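Local coordinates for protein kcn28 (Kitasatospora, PDB 6J31) that is of unknown function but has the two-domain GT-B architecture, with a Rossmann-like parallel sheet in each half and (2E,2'E)-3,3'-(1,2-phenylene)di(prop-2-enoic acid) bound in a pocket, at residues 189-194 against 205-210; 238-243 against 265-270; 98-103 against 118-123. All coordinates share one frame; numbering follows the deposited sequence.

Contact 1 of 3, residues 189-194 against 205-210; sequences VPRFLQ and FTFIGP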
ATOM      1  N   VAL A 189      -2.597  -8.494   1.462  1.00 34.05           N
ATOM      2  CA  VAL A 189      -3.936  -8.195   0.954  1.00 35.35           C
ATOM      3  C   VAL A 189      -4.730  -9.493   0.929  1.00 34.40           C
ATOM      4  O   VAL A 189      -4.151 -10.589   0.884  1.00 32.08           O
ATOM      5  CB  VAL A 189      -3.888  -7.549  -0.454  1.00 38.09           C
ATOM      6  CG1 VAL A 189      -2.917  -6.378  -0.498  1.00 40.25           C
ATOM      7  CG2 VAL A 189      -3.514  -8.573  -1.502  1.00 38.78           C
ATOM      8  N   PRO A 190      -6.058  -9.411   1.002  1.00 35.80           N
ATOM      9  CA  PRO A 190      -6.877 -10.616   0.820  1.00 36.54           C
ATOM     10  C   PRO A 190      -6.847 -11.070  -0.631  1.00 36.92           C
ATOM     11  O   PRO A 190      -6.561 -10.293  -1.543  1.00 36.37           O
ATOM     12  CB  PRO A 190      -8.281 -10.164   1.230  1.00 36.31           C
ATOM     13  CG  PRO A 190      -8.273  -8.684   1.030  1.00 36.19           C
ATOM     14  CD  PRO A 190      -6.874  -8.229   1.326  1.00 35.32           C
ATOM     15  N   ARG A 191      -7.163 -12.351  -0.842  1.00 37.28           N
ATOM     16  CA  ARG A 191      -7.116 -12.890  -2.198  1.00 37.13           C
ATOM     17  C   ARG A 191      -8.111 -12.185  -3.114  1.00 35.38           C
ATOM     18  O   ARG A 191      -7.861 -12.064  -4.318  1.00 33.49           O
ATOM     19  CB  ARG A 191      -7.348 -14.409  -2.188  1.00 37.21           C
ATOM     20  CG  ARG A 191      -8.810 -14.852  -2.140  1.00 40.05           C
ATOM     21  CD  ARG A 191      -9.010 -16.380  -2.240  1.00 38.17           C
ATOM     22  NE  ARG A 191      -8.116 -17.153  -1.378  1.00 34.56           N
ATOM     23  CZ  ARG A 191      -6.985 -17.722  -1.782  1.00 34.48           C
ATOM     24  NH1 ARG A 191      -6.592 -17.611  -3.047  1.00 35.66           N
ATOM     25  NH2 ARG A 191      -6.241 -18.398  -0.918  1.00 32.91           N
ATOM     26  N   PHE A 192      -9.227 -11.687  -2.572  1.00 36.16           N
ATOM     27  CA  PHE A 192     -10.200 -11.017  -3.429  1.00 36.38           C
ATOM     28  C   PHE A 192      -9.754  -9.624  -3.868  1.00 38.41           C
ATOM     29  O   PHE A 192     -10.457  -9.001  -4.672  1.00 40.52           O
ATOM     30  CB  PHE A 192     -11.580 -10.954  -2.755  1.00 35.49           C
ATOM     31  CG  PHE A 192     -11.625 -10.171  -1.467  1.00 34.27           C
ATOM     32  CD1 PHE A 192     -11.612  -8.784  -1.474  1.00 34.07           C
ATOM     33  CD2 PHE A 192     -11.734 -10.824  -0.252  1.00 33.93           C
ATOM     34  CE1 PHE A 192     -11.667  -8.067  -0.291  1.00 34.29           C
ATOM     35  CE2 PHE A 192     -11.793 -10.112   0.936  1.00 33.91           C
ATOM     36  CZ  PHE A 192     -11.758  -8.733   0.916  1.00 34.58           C
ATOM     37  N   LEU A 193      -8.631  -9.115  -3.354  1.00 35.93           N
ATOM     38  CA  LEU A 193      -8.031  -7.875  -3.839  1.00 33.63           C
ATOM     39  C   LEU A 193      -6.797  -8.121  -4.699  1.00 34.21           C
ATOM     40  O   LEU A 193      -6.120  -7.162  -5.081  1.00 33.99           O
ATOM     41  CB  LEU A 193      -7.664  -6.957  -2.668  1.00 31.39           C
ATOM     42  CG  LEU A 193      -8.825  -6.334  -1.892  1.00 30.24           C
ATOM     43  CD1 LEU A 193      -8.336  -5.318  -0.858  1.00 27.79           C
ATOM     44  CD2 LEU A 193      -9.831  -5.702  -2.853  1.00 28.98           C
ATOM     45  N   GLN A 194      -6.514  -9.382  -5.040  1.00 34.31           N
ATOM     46  CA  GLN A 194      -5.379  -9.730  -5.881  1.00 33.56           C
ATOM     47  C   GLN A 194      -5.872 -10.023  -7.285  1.00 35.42           C
ATOM     48  O   GLN A 194      -6.611 -11.001  -7.477  1.00 39.65           O
ATOM     49  CB  GLN A 194      -4.640 -10.942  -5.321  1.00 33.08           C
ATOM     50  CG  GLN A 194      -3.656 -11.589  -6.302  1.00 32.38           C
ATOM     51  CD  GLN A 194      -2.376 -10.781  -6.471  1.00 31.61           C
ATOM     52  OE1 GLN A 194      -1.693 -10.472  -5.497  1.00 31.60           O
ATOM     53  NE2 GLN A 194      -2.043 -10.451  -7.708  1.00 31.73           N
ATOM     54  N   PHE A 205       3.639 -17.524  -2.637  1.00 30.00           N
ATOM     55  CA  PHE A 205       2.981 -16.335  -2.109  1.00 29.60           C
ATOM     56  C   PHE A 205       1.876 -16.759  -1.147  1.00 31.87           C
ATOM     57  O   PHE A 205       1.093 -17.659  -1.461  1.00 31.82           O
ATOM     58  CB  PHE A 205       2.377 -15.486  -3.235  1.00 29.73           C
ATOM     59  CG  PHE A 205       3.383 -14.956  -4.232  1.00 28.81           C
ATOM     60  CD1 PHE A 205       3.980 -13.719  -4.044  1.00 28.41           C
ATOM     61  CD2 PHE A 205       3.699 -15.676  -5.371  1.00 28.60           C
ATOM     62  CE1 PHE A 205       4.893 -13.222  -4.958  1.00 28.16           C
ATOM     63  CE2 PHE A 205       4.610 -15.187  -6.296  1.00 27.26           C
ATOM     64  CZ  PHE A 205       5.208 -13.958  -6.090  1.00 28.63           C
ATOM     65  N   THR A 206       1.810 -16.118   0.017  1.00 31.91           N
ATOM     66  CA  THR A 206       0.739 -16.359   0.978  1.00 30.59           C
ATOM     67  C   THR A 206      -0.092 -15.093   1.126  1.00 30.22           C
ATOM     68  O   THR A 206       0.443 -14.036   1.470  1.00 31.61           O
ATOM     69  CB  THR A 206       1.287 -16.791   2.338  1.00 30.44           C
ATOM     70  OG1 THR A 206       1.969 -18.042   2.210  1.00 31.00           O
ATOM     71  CG2 THR A 206       0.151 -16.948   3.341  1.00 30.70           C
ATOM     72  N   PHE A 207      -1.396 -15.208   0.885  1.00 31.27           N
ATOM     73  CA  PHE A 207      -2.305 -14.079   1.061  1.00 32.56           C
ATOM     74  C   PHE A 207      -2.645 -13.961   2.540  1.00 33.97           C
ATOM     75  O   PHE A 207      -3.325 -14.825   3.104  1.00 34.98           O
ATOM     76  CB  PHE A 207      -3.555 -14.250   0.205  1.00 30.64           C
ATOM     77  CG  PHE A 207      -3.278 -14.203  -1.270  1.00 31.01           C
ATOM     78  CD1 PHE A 207      -2.862 -13.024  -1.868  1.00 29.47           C
ATOM     79  CD2 PHE A 207      -3.434 -15.331  -2.061  1.00 31.88           C
ATOM     80  CE1 PHE A 207      -2.600 -12.971  -3.220  1.00 31.14           C
ATOM     81  CE2 PHE A 207      -3.177 -15.285  -3.419  1.00 30.99           C
ATOM     82  CZ  PHE A 207      -2.761 -14.103  -4.000  1.00 31.87           C
ATOM     83  N   ILE A 208      -2.154 -12.900   3.173  1.00 32.59           N
ATOM     84  CA  ILE A 208      -2.263 -12.747   4.618  1.00 31.57           C
ATOM     85  C   ILE A 208      -3.445 -11.852   4.965  1.00 31.23           C
ATOM     86  O   ILE A 208      -4.074 -12.011   6.017  1.00 29.57           O
ATOM     87  CB  ILE A 208      -0.945 -12.194   5.197  1.00 29.82           C
ATOM     88  CG1 ILE A 208       0.163 -13.235   5.054  1.00 29.30           C
ATOM     89  CG2 ILE A 208      -1.097 -11.787   6.657  1.00 25.60           C
ATOM     90  CD1 ILE A 208       0.003 -14.423   5.979  1.00 28.22           C
ATOM     91  N   GLY A 209      -3.770 -10.923   4.076  1.00 31.93           N
ATOM     92  CA  GLY A 209      -4.659  -9.846   4.424  1.00 32.42           C
ATOM     93  C   GLY A 209      -3.905  -8.824   5.249  1.00 34.17           C
ATOM     94  O   GLY A 209      -2.700  -8.958   5.488  1.00 34.27           O
ATOM     95  N   PRO A 210      -4.595  -7.783   5.703  1.00 34.90           N
ATOM     96  CA  PRO A 210      -3.930  -6.742   6.488  1.00 34.46           C
ATOM     97  C   PRO A 210      -3.456  -7.265   7.830  1.00 36.28           C
ATOM     98  O   PRO A 210      -4.046  -8.175   8.418  1.00 35.00           O
ATOM     99  CB  PRO A 210      -5.019  -5.680   6.664  1.00 33.88           C
ATOM    100  CG  PRO A 210      -6.289  -6.451   6.571  1.00 35.22           C
ATOM    101  CD  PRO A 210      -6.030  -7.516   5.545  1.00 35.04           C
TER
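Gln194 and Phe207 meet where the N-terminal Rossmann-like sheet of this GT-B fold runs out: strand 205-207 forms its edge, and a short 3-10 turn, 191-193, faces it from the loop after strand 185-187. This is the tight part. Gln194 CG, anti to the backbone N (chi1 166°), lies 3.5 Å from Phe207 CZ, and the bend at chi2 turns CD aside. Val132 O holds NE2, while OE1 meets the ring edge, in plane, 3.5 Å from Phe207 CE1. Arg191 covers one face of the ring instead, its CB 4.0 Å from Phe207 CD2. Its chain bends at chi3, and NH1 also lies 4.0 Å from Phe207 CD2, guanidinium and ring planes 72° apart. This side is the open one: Arg191 is exposed, and NH1 forms a salt bridge with Glu202. Pro190 and Pro210 pack loosely, CD to CD 4.4 Å, and both touch Leu377 of helix 364-378. Gly209 has backbone angles at which a CB would be jammed against the carbonyl O before it. There the backbones meet in a single weak hydrogen bond, Gly209 N to Val189 O, 3.2 Å long and bent to 138° at the hydrogen.

Contact 2 of 3, residues 238-243 against 265-270; sequences HLTNQL and IGRHVD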
ATOM      1  N   HIS A 238      -0.932  11.174  -1.520  1.00144.73           N
ATOM      2  CA  HIS A 238       0.112  12.196  -1.470  1.00148.07           C
ATOM      3  C   HIS A 238      -0.205  13.382  -2.381  1.00148.29           C
ATOM      4  O   HIS A 238      -0.317  14.519  -1.908  1.00149.06           O
ATOM      5  CB  HIS A 238       1.465  11.570  -1.825  1.00150.41           C
ATOM      6  CG  HIS A 238       2.637  12.447  -1.530  1.00152.64           C
ATOM      7  ND1 HIS A 238       3.007  13.505  -2.331  1.00153.31           N
ATOM      8  CD2 HIS A 238       3.539  12.403  -0.522  1.00152.89           C
ATOM      9  CE1 HIS A 238       4.084  14.078  -1.823  1.00153.20           C
ATOM     10  NE2 HIS A 238       4.426  13.428  -0.726  1.00152.98           N
ATOM     11  N   LEU A 239      -0.364  13.132  -3.684  1.00146.86           N
ATOM     12  CA  LEU A 239      -0.660  14.185  -4.663  1.00145.30           C
ATOM     13  C   LEU A 239      -2.162  14.462  -4.797  1.00143.01           C
ATOM     14  O   LEU A 239      -2.788  14.221  -5.828  1.00144.49           O
ATOM     15  CB  LEU A 239      -0.053  13.816  -6.009  1.00145.42           C
ATOM     16  CG  LEU A 239       1.385  14.298  -6.201  1.00144.87           C
ATOM     17  CD1 LEU A 239       1.566  15.685  -5.601  1.00144.77           C
ATOM     18  CD2 LEU A 239       2.361  13.311  -5.608  1.00144.16           C
ATOM     19  N   THR A 240      -2.731  14.958  -3.704  1.00140.22           N
ATOM     20  CA  THR A 240      -4.132  15.358  -3.628  1.00133.95           C
ATOM     21  C   THR A 240      -4.356  16.776  -4.163  1.00130.04           C
ATOM     22  O   THR A 240      -5.030  17.583  -3.516  1.00129.12           O
ATOM     23  CB  THR A 240      -4.648  15.245  -2.191  1.00131.56           C
ATOM     24  OG1 THR A 240      -5.615  16.274  -1.953  1.00126.31           O
ATOM     25  CG2 THR A 240      -3.503  15.369  -1.194  1.00131.32           C
ATOM     26  N   ASN A 241      -3.802  17.098  -5.329  1.00127.01           N
ATOM     27  CA  ASN A 241      -3.808  18.471  -5.843  1.00123.54           C
ATOM     28  C   ASN A 241      -4.964  18.699  -6.823  1.00119.62           C
ATOM     29  O   ASN A 241      -4.782  19.127  -7.965  1.00120.95           O
ATOM     30  CB  ASN A 241      -2.462  18.789  -6.495  1.00123.72           C
ATOM     31  CG  ASN A 241      -1.986  17.685  -7.432  1.00123.46           C
ATOM     32  OD1 ASN A 241      -0.855  17.213  -7.320  1.00122.75           O
ATOM     33  ND2 ASN A 241      -2.851  17.261  -8.347  1.00123.68           N
ATOM     34  N   GLN A 242      -6.188  18.417  -6.348  1.00114.08           N
ATOM     35  CA  GLN A 242      -7.416  18.595  -7.133  1.00109.33           C
ATOM     36  C   GLN A 242      -8.423  19.470  -6.389  1.00103.98           C
ATOM     37  O   GLN A 242      -9.372  18.965  -5.787  1.00104.12           O
ATOM     38  CB  GLN A 242      -8.025  17.235  -7.487  1.00110.08           C
ATOM     39  CG  GLN A 242      -7.080  16.312  -8.210  1.00110.46           C
ATOM     40  CD  GLN A 242      -6.719  16.874  -9.570  1.00111.18           C
ATOM     41  OE1 GLN A 242      -7.555  17.487 -10.239  1.00111.23           O
ATOM     42  NE2 GLN A 242      -5.472  16.685  -9.982  1.00111.50           N
ATOM     43  N   LEU A 243      -8.253  20.784  -6.500  1.00 99.00           N
ATOM     44  CA  LEU A 243      -9.218  21.742  -5.971  1.00 94.46           C
ATOM     45  C   LEU A 243     -10.481  21.774  -6.828  1.00 89.69           C
ATOM     46  O   LEU A 243     -11.580  21.906  -6.275  1.00 89.97           O
ATOM     47  CB  LEU A 243      -8.613  23.146  -5.863  1.00 95.42           C
ATOM     48  CG  LEU A 243      -9.403  24.156  -5.016  1.00 96.72           C
ATOM     49  CD1 LEU A 243      -9.833  23.565  -3.678  1.00 96.87           C
ATOM     50  CD2 LEU A 243      -8.609  25.441  -4.805  1.00 97.31           C
ATOM     51  N   ILE A 265      -8.486  17.498   2.216  1.00 63.74           N
ATOM     52  CA  ILE A 265      -7.878  18.109   1.038  1.00 65.82           C
ATOM     53  C   ILE A 265      -6.381  17.867   0.940  1.00 69.68           C
ATOM     54  O   ILE A 265      -5.797  18.136  -0.122  1.00 68.74           O
ATOM     55  CB  ILE A 265      -8.164  19.623   1.011  1.00 64.55           C
ATOM     56  CG1 ILE A 265      -7.765  20.229   2.353  1.00 63.20           C
ATOM     57  CG2 ILE A 265      -9.631  19.873   0.721  1.00 64.51           C
ATOM     58  CD1 ILE A 265      -8.061  21.667   2.464  1.00 63.07           C
ATOM     59  N   GLY A 266      -5.734  17.447   2.021  1.00 75.62           N
ATOM     60  CA  GLY A 266      -4.314  17.186   2.015  1.00 81.71           C
ATOM     61  C   GLY A 266      -3.498  18.364   2.533  1.00 88.31           C
ATOM     62  O   GLY A 266      -3.928  19.519   2.526  1.00 88.66           O
ATOM     63  N   ARG A 267      -2.298  18.036   3.011  1.00 95.14           N
ATOM     64  CA  ARG A 267      -1.336  18.977   3.565  1.00101.70           C
ATOM     65  C   ARG A 267      -0.933  20.076   2.579  1.00106.45           C
ATOM     66  O   ARG A 267      -0.537  21.160   3.023  1.00107.18           O
ATOM     67  CB  ARG A 267      -0.090  18.204   4.022  1.00102.56           C
ATOM     68  CG  ARG A 267       0.625  17.442   2.917  1.00103.62           C
ATOM     69  CD  ARG A 267       1.154  16.114   3.423  1.00104.72           C
ATOM     70  NE  ARG A 267       0.060  15.190   3.711  1.00105.91           N
ATOM     71  CZ  ARG A 267      -0.738  14.692   2.775  1.00106.24           C
ATOM     72  NH1 ARG A 267      -0.554  15.048   1.512  1.00106.44           N
ATOM     73  NH2 ARG A 267      -1.717  13.855   3.091  1.00106.04           N
ATOM     74  N   HIS A 268      -1.022  19.837   1.269  1.00109.74           N
ATOM     75  CA  HIS A 268      -0.537  20.781   0.264  1.00112.86           C
ATOM     76  C   HIS A 268      -1.484  21.931  -0.039  1.00111.37           C
ATOM     77  O   HIS A 268      -1.102  22.814  -0.810  1.00111.85           O
ATOM     78  CB  HIS A 268      -0.203  20.076  -1.056  1.00117.49           C
ATOM     79  CG  HIS A 268       1.165  19.476  -1.084  1.00121.48           C
ATOM     80  ND1 HIS A 268       1.711  18.923  -2.222  1.00122.45           N
ATOM     81  CD2 HIS A 268       2.121  19.395  -0.130  1.00122.28           C
ATOM     82  CE1 HIS A 268       2.929  18.489  -1.956  1.00122.40           C
ATOM     83  NE2 HIS A 268       3.203  18.766  -0.695  1.00122.07           N
ATOM     84  N   VAL A 269      -2.691  21.968   0.525  1.00109.23           N
ATOM     85  CA  VAL A 269      -3.648  22.972   0.070  1.00107.52           C
ATOM     86  C   VAL A 269      -4.213  23.750   1.251  1.00107.11           C
ATOM     87  O   VAL A 269      -3.457  24.322   2.046  1.00107.51           O
ATOM     88  CB  VAL A 269      -4.792  22.341  -0.753  1.00106.38           C
ATOM     89  CG1 VAL A 269      -5.267  23.307  -1.834  1.00106.65           C
ATOM     90  CG2 VAL A 269      -4.363  21.014  -1.366  1.00105.44           C
ATOM     91  N   ASP A 270      -5.542  23.787   1.344  1.00106.09           N
ATOM     92  CA  ASP A 270      -6.365  24.568   2.280  1.00104.61           C
ATOM     93  C   ASP A 270      -6.518  25.954   1.676  1.00103.86           C
ATOM     94  O   ASP A 270      -6.921  26.892   2.379  1.00105.09           O
ATOM     95  CB  ASP A 270      -5.818  24.653   3.714  1.00103.77           C
ATOM     96  CG  ASP A 270      -6.923  24.698   4.772  1.00103.35           C
ATOM     97  OD1 ASP A 270      -8.068  25.060   4.448  1.00103.20           O
ATOM     98  OD2 ASP A 270      -6.641  24.350   5.936  1.00103.06           O
TER
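Thr240 reaches Ile265 through a chi1 of 147°, which sets OG1 well short of anti to its backbone N and points it at the Ile265 carbonyl. OG1 donates to Ile265 O over 2.6 Å, although OG1 is placed less surely, because it lies too close to another atom of the model. Arg267 gets to the same loop by folding: CG sits between its own N and carbonyl carbon, and the chain bends at chi2 and again at chi3 (69°), which turns NE aside. Its NH1 lies 3.5 Å from His238 O, which approaches the guanidinium edge near the plane, and 4.0 Å from Thr240 CG2. That methyl also rests 3.8 Å from the CA of Gly266, packing where a CB of this glycine would stand. Further along the turn, Val269 CG2 touches Thr240 O at 4.1 Å. The exposed rings of His238 and His268 lie obliquely to each other, centroids 6.0 Å apart and planes at 79°. Both segments are compact turns: three successive inverse gamma turns, centred on Leu239, Thr240 and Asn241, lead to Gln242 at the N-cap of helix 243-253, and a type I turn runs from Gly266 to Val269. The contact joins the two loops that follow the C-terminal ends of neighbouring parallel strands, 229-234 and 259-264, linked through that helix as a beta-alpha-beta unit of a Rossmann-like domain.

Contact 3 of 3, residues 98-103 against 118-123; sequences EDRPDV and MNWGIP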
ATOM      1  N   GLU A  98      28.698  -8.108  10.765  1.00 43.84           N
ATOM      2  CA  GLU A  98      29.119  -8.723  12.012  1.00 47.57           C
ATOM      3  C   GLU A  98      27.936  -9.069  12.908  1.00 43.86           C
ATOM      4  O   GLU A  98      28.138  -9.499  14.047  1.00 40.95           O
ATOM      5  CB  GLU A  98      30.050  -7.757  12.748  1.00 55.71           C
ATOM      6  CG  GLU A  98      31.230  -7.242  11.916  1.00 63.45           C
ATOM      7  CD  GLU A  98      32.519  -8.006  12.117  1.00 71.50           C
ATOM      8  OE1 GLU A  98      32.769  -8.982  11.378  1.00 75.60           O
ATOM      9  OE2 GLU A  98      33.294  -7.605  13.011  1.00 74.45           O
ATOM     10  N   ASP A  99      26.711  -8.858  12.431  1.00 43.96           N
ATOM     11  CA  ASP A  99      25.495  -9.064  13.211  1.00 42.93           C
ATOM     12  C   ASP A  99      24.422  -9.689  12.324  1.00 38.45           C
ATOM     13  O   ASP A  99      23.301  -9.190  12.215  1.00 36.45           O
ATOM     14  CB  ASP A  99      25.018  -7.738  13.802  1.00 47.00           C
ATOM     15  CG  ASP A  99      24.161  -7.917  15.037  1.00 50.14           C
ATOM     16  OD1 ASP A  99      24.032  -9.061  15.518  1.00 53.24           O
ATOM     17  OD2 ASP A  99      23.612  -6.909  15.525  1.00 53.91           O
ATOM     18  N   ARG A 100      24.764 -10.795  11.673  1.00 35.10           N
ATOM     19  CA  ARG A 100      23.896 -11.338  10.639  1.00 33.93           C
ATOM     20  C   ARG A 100      22.612 -11.907  11.241  1.00 32.93           C
ATOM     21  O   ARG A 100      22.654 -12.612  12.252  1.00 34.50           O
ATOM     22  CB  ARG A 100      24.634 -12.406   9.843  1.00 33.20           C
ATOM     23  CG  ARG A 100      25.887 -11.870   9.183  1.00 31.21           C
ATOM     24  CD  ARG A 100      26.547 -12.914   8.318  1.00 33.58           C
ATOM     25  NE  ARG A 100      27.719 -12.384   7.634  1.00 35.18           N
ATOM     26  CZ  ARG A 100      28.375 -13.030   6.679  1.00 37.77           C
ATOM     27  NH1 ARG A 100      27.962 -14.227   6.287  1.00 39.90           N
ATOM     28  NH2 ARG A 100      29.435 -12.477   6.109  1.00 38.34           N
ATOM     29  N   PRO A 101      21.465 -11.636  10.631  1.00 31.43           N
ATOM     30  CA  PRO A 101      20.195 -12.103  11.193  1.00 32.47           C
ATOM     31  C   PRO A 101      19.885 -13.536  10.783  1.00 31.93           C
ATOM     32  O   PRO A 101      20.511 -14.112   9.889  1.00 31.64           O
ATOM     33  CB  PRO A 101      19.179 -11.127  10.594  1.00 32.19           C
ATOM     34  CG  PRO A 101      19.752 -10.835   9.236  1.00 31.78           C
ATOM     35  CD  PRO A 101      21.263 -10.820   9.420  1.00 30.69           C
ATOM     36  N   ASP A 102      18.920 -14.122  11.496  1.00 31.94           N
ATOM     37  CA  ASP A 102      18.441 -15.457  11.155  1.00 35.47           C
ATOM     38  C   ASP A 102      17.565 -15.445   9.910  1.00 34.62           C
ATOM     39  O   ASP A 102      17.490 -16.452   9.197  1.00 33.91           O
ATOM     40  CB  ASP A 102      17.687 -16.060  12.337  1.00 39.81           C
ATOM     41  CG  ASP A 102      18.591 -16.319  13.519  1.00 44.48           C
ATOM     42  OD1 ASP A 102      19.635 -16.973  13.316  1.00 49.45           O
ATOM     43  OD2 ASP A 102      18.268 -15.869  14.638  1.00 45.19           O
ATOM     44  N   VAL A 103      16.881 -14.335   9.648  1.00 33.64           N
ATOM     45  CA  VAL A 103      16.043 -14.212   8.465  1.00 32.34           C
ATOM     46  C   VAL A 103      15.957 -12.738   8.097  1.00 32.33           C
ATOM     47  O   VAL A 103      15.984 -11.858   8.962  1.00 32.24           O
ATOM     48  CB  VAL A 103      14.645 -14.834   8.702  1.00 31.78           C
ATOM     49  CG1 VAL A 103      13.945 -14.147   9.857  1.00 31.22           C
ATOM     50  CG2 VAL A 103      13.798 -14.765   7.442  1.00 25.31           C
ATOM     51  N   MET A 118      21.020 -13.885  -0.158  1.00 33.64           N
ATOM     52  CA  MET A 118      21.591 -14.908  -1.026  1.00 34.94           C
ATOM     53  C   MET A 118      23.101 -15.027  -0.828  1.00 34.31           C
ATOM     54  O   MET A 118      23.644 -16.138  -0.812  1.00 32.98           O
ATOM     55  CB  MET A 118      21.245 -14.593  -2.480  1.00 37.03           C
ATOM     56  CG  MET A 118      19.790 -14.897  -2.826  1.00 39.26           C
ATOM     57  SD  MET A 118      19.217 -14.095  -4.332  1.00 42.16           S
ATOM     58  CE  MET A 118      19.874 -15.211  -5.570  1.00 41.18           C
ATOM     59  N   ASN A 119      23.790 -13.896  -0.645  1.00 34.99           N
ATOM     60  CA  ASN A 119      25.235 -13.923  -0.421  1.00 36.16           C
ATOM     61  C   ASN A 119      25.592 -14.698   0.846  1.00 34.53           C
ATOM     62  O   ASN A 119      26.581 -15.438   0.872  1.00 34.52           O
ATOM     63  CB  ASN A 119      25.785 -12.497  -0.326  1.00 40.19           C
ATOM     64  CG  ASN A 119      25.808 -11.767  -1.665  1.00 43.92           C
ATOM     65  OD1 ASN A 119      25.732 -12.378  -2.727  1.00 44.43           O
ATOM     66  ND2 ASN A 119      25.920 -10.446  -1.610  1.00 46.80           N
ATOM     67  N   TRP A 120      24.802 -14.535   1.907  1.00 32.94           N
ATOM     68  CA  TRP A 120      25.124 -15.080   3.219  1.00 31.48           C
ATOM     69  C   TRP A 120      24.398 -16.379   3.535  1.00 32.95           C
ATOM     70  O   TRP A 120      24.520 -16.881   4.657  1.00 31.99           O
ATOM     71  CB  TRP A 120      24.816 -14.049   4.306  1.00 30.36           C
ATOM     72  CG  TRP A 120      25.680 -12.836   4.266  1.00 30.75           C
ATOM     73  CD1 TRP A 120      26.848 -12.680   3.576  1.00 29.04           C
ATOM     74  CD2 TRP A 120      25.477 -11.619   4.990  1.00 30.16           C
ATOM     75  NE1 TRP A 120      27.373 -11.432   3.812  1.00 28.94           N
ATOM     76  CE2 TRP A 120      26.550 -10.763   4.680  1.00 29.74           C
ATOM     77  CE3 TRP A 120      24.485 -11.168   5.865  1.00 29.49           C
ATOM     78  CZ2 TRP A 120      26.660  -9.481   5.216  1.00 29.11           C
ATOM     79  CZ3 TRP A 120      24.593  -9.894   6.391  1.00 29.69           C
ATOM     80  CH2 TRP A 120      25.671  -9.065   6.064  1.00 29.69           C
ATOM     81  N   GLY A 121      23.665 -16.938   2.578  1.00 35.85           N
ATOM     82  CA  GLY A 121      22.919 -18.161   2.829  1.00 36.37           C
ATOM     83  C   GLY A 121      21.892 -18.026   3.931  1.00 37.08           C
ATOM     84  O   GLY A 121      21.708 -18.955   4.729  1.00 37.51           O
ATOM     85  N   ILE A 122      21.202 -16.892   3.980  1.00 34.57           N
ATOM     86  CA  ILE A 122      20.189 -16.631   4.996  1.00 32.57           C
ATOM     87  C   ILE A 122      18.839 -16.635   4.286  1.00 30.94           C
ATOM     88  O   ILE A 122      18.732 -16.098   3.174  1.00 33.39           O
ATOM     89  CB  ILE A 122      20.463 -15.299   5.718  1.00 31.51           C
ATOM     90  CG1 ILE A 122      21.864 -15.309   6.330  1.00 33.48           C
ATOM     91  CG2 ILE A 122      19.451 -15.035   6.821  1.00 29.93           C
ATOM     92  CD1 ILE A 122      22.255 -14.007   6.986  1.00 33.66           C
ATOM     93  N   PRO A 123      17.804 -17.250   4.857  1.00 28.48           N
ATOM     94  CA  PRO A 123      16.477 -17.198   4.229  1.00 28.03           C
ATOM     95  C   PRO A 123      15.903 -15.787   4.259  1.00 29.95           C
ATOM     96  O   PRO A 123      16.177 -14.998   5.167  1.00 31.69           O
ATOM     97  CB  PRO A 123      15.634 -18.168   5.068  1.00 28.13           C
ATOM     98  CG  PRO A 123      16.386 -18.352   6.345  1.00 30.34           C
ATOM     99  CD  PRO A 123      17.836 -18.111   6.050  1.00 29.27           C
TER
HETATM  100  O   HOH W   1      26.060 -15.875   6.889  1.00 35.18           O
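Trp120 carries the Arg100 guanidinium flat on one face of its indole, the two planes only 7° apart. CZ stands over the five-membered ring, 3.3 Å from its centroid and 6° off the normal, a close cation-pi pair. The extended chain runs back over the six-membered ring, where CD makes a CH-pi contact 3.9 Å from the centroid. At the edge of the guanidinium, in plane, a water accepts from Arg100 NH1 at 2.6 Å and donates to Trp120 O at 2.9 Å, bridging the side chain to the last turn of helix 112-120. Gly121 then turns the chain out of that helix in a Schellman motif. Next to the stack along the chain, Ile122 packs against the other backbone: its CG2 lies 3.4 Å from both Pro101 O and Asp102 O, and its CD1 is 4.1 Å from Pro101 CD. At the far end a CA-H...O contact joins Val103 CA to Pro123 O, where parallel strands 103-107 and 124-128 begin side by side. Arg93 and Tyr96 of helix 74-96 also touch the indole. No direct hydrogen bond crosses the contact, so it rests on the cation-pi stack, van der Waals packing of Ile122, the CA-H...O contact and one water. Arg100 NH2 has a salt bridge to Glu97; that carboxylate and the pi face probably offset the charge of the guanidinium and help hold it flat.

Contact 1 is the buried one, while contacts 2 and 3 are only partly buried, and contact 3 is carried by an exposed arginine. Contacts 1 and 3 belong to the same seven-stranded sheet: contact 3 lies at the start of its inner strands 103-107 and 124-128, contact 1 at its outermost strand 205-207. Contact 2 belongs to the other sheet, across the chain's centre from both, its centre about 30 Å from that of contact 1 and 43 Å from that of contact 3. Chemistry follows place: an arginine and a glutamine side chain meet a phenyl ring in contact 1, a threonine hydroxyl meets a carbonyl in contact 2, and a cation covers an indole in contact 3.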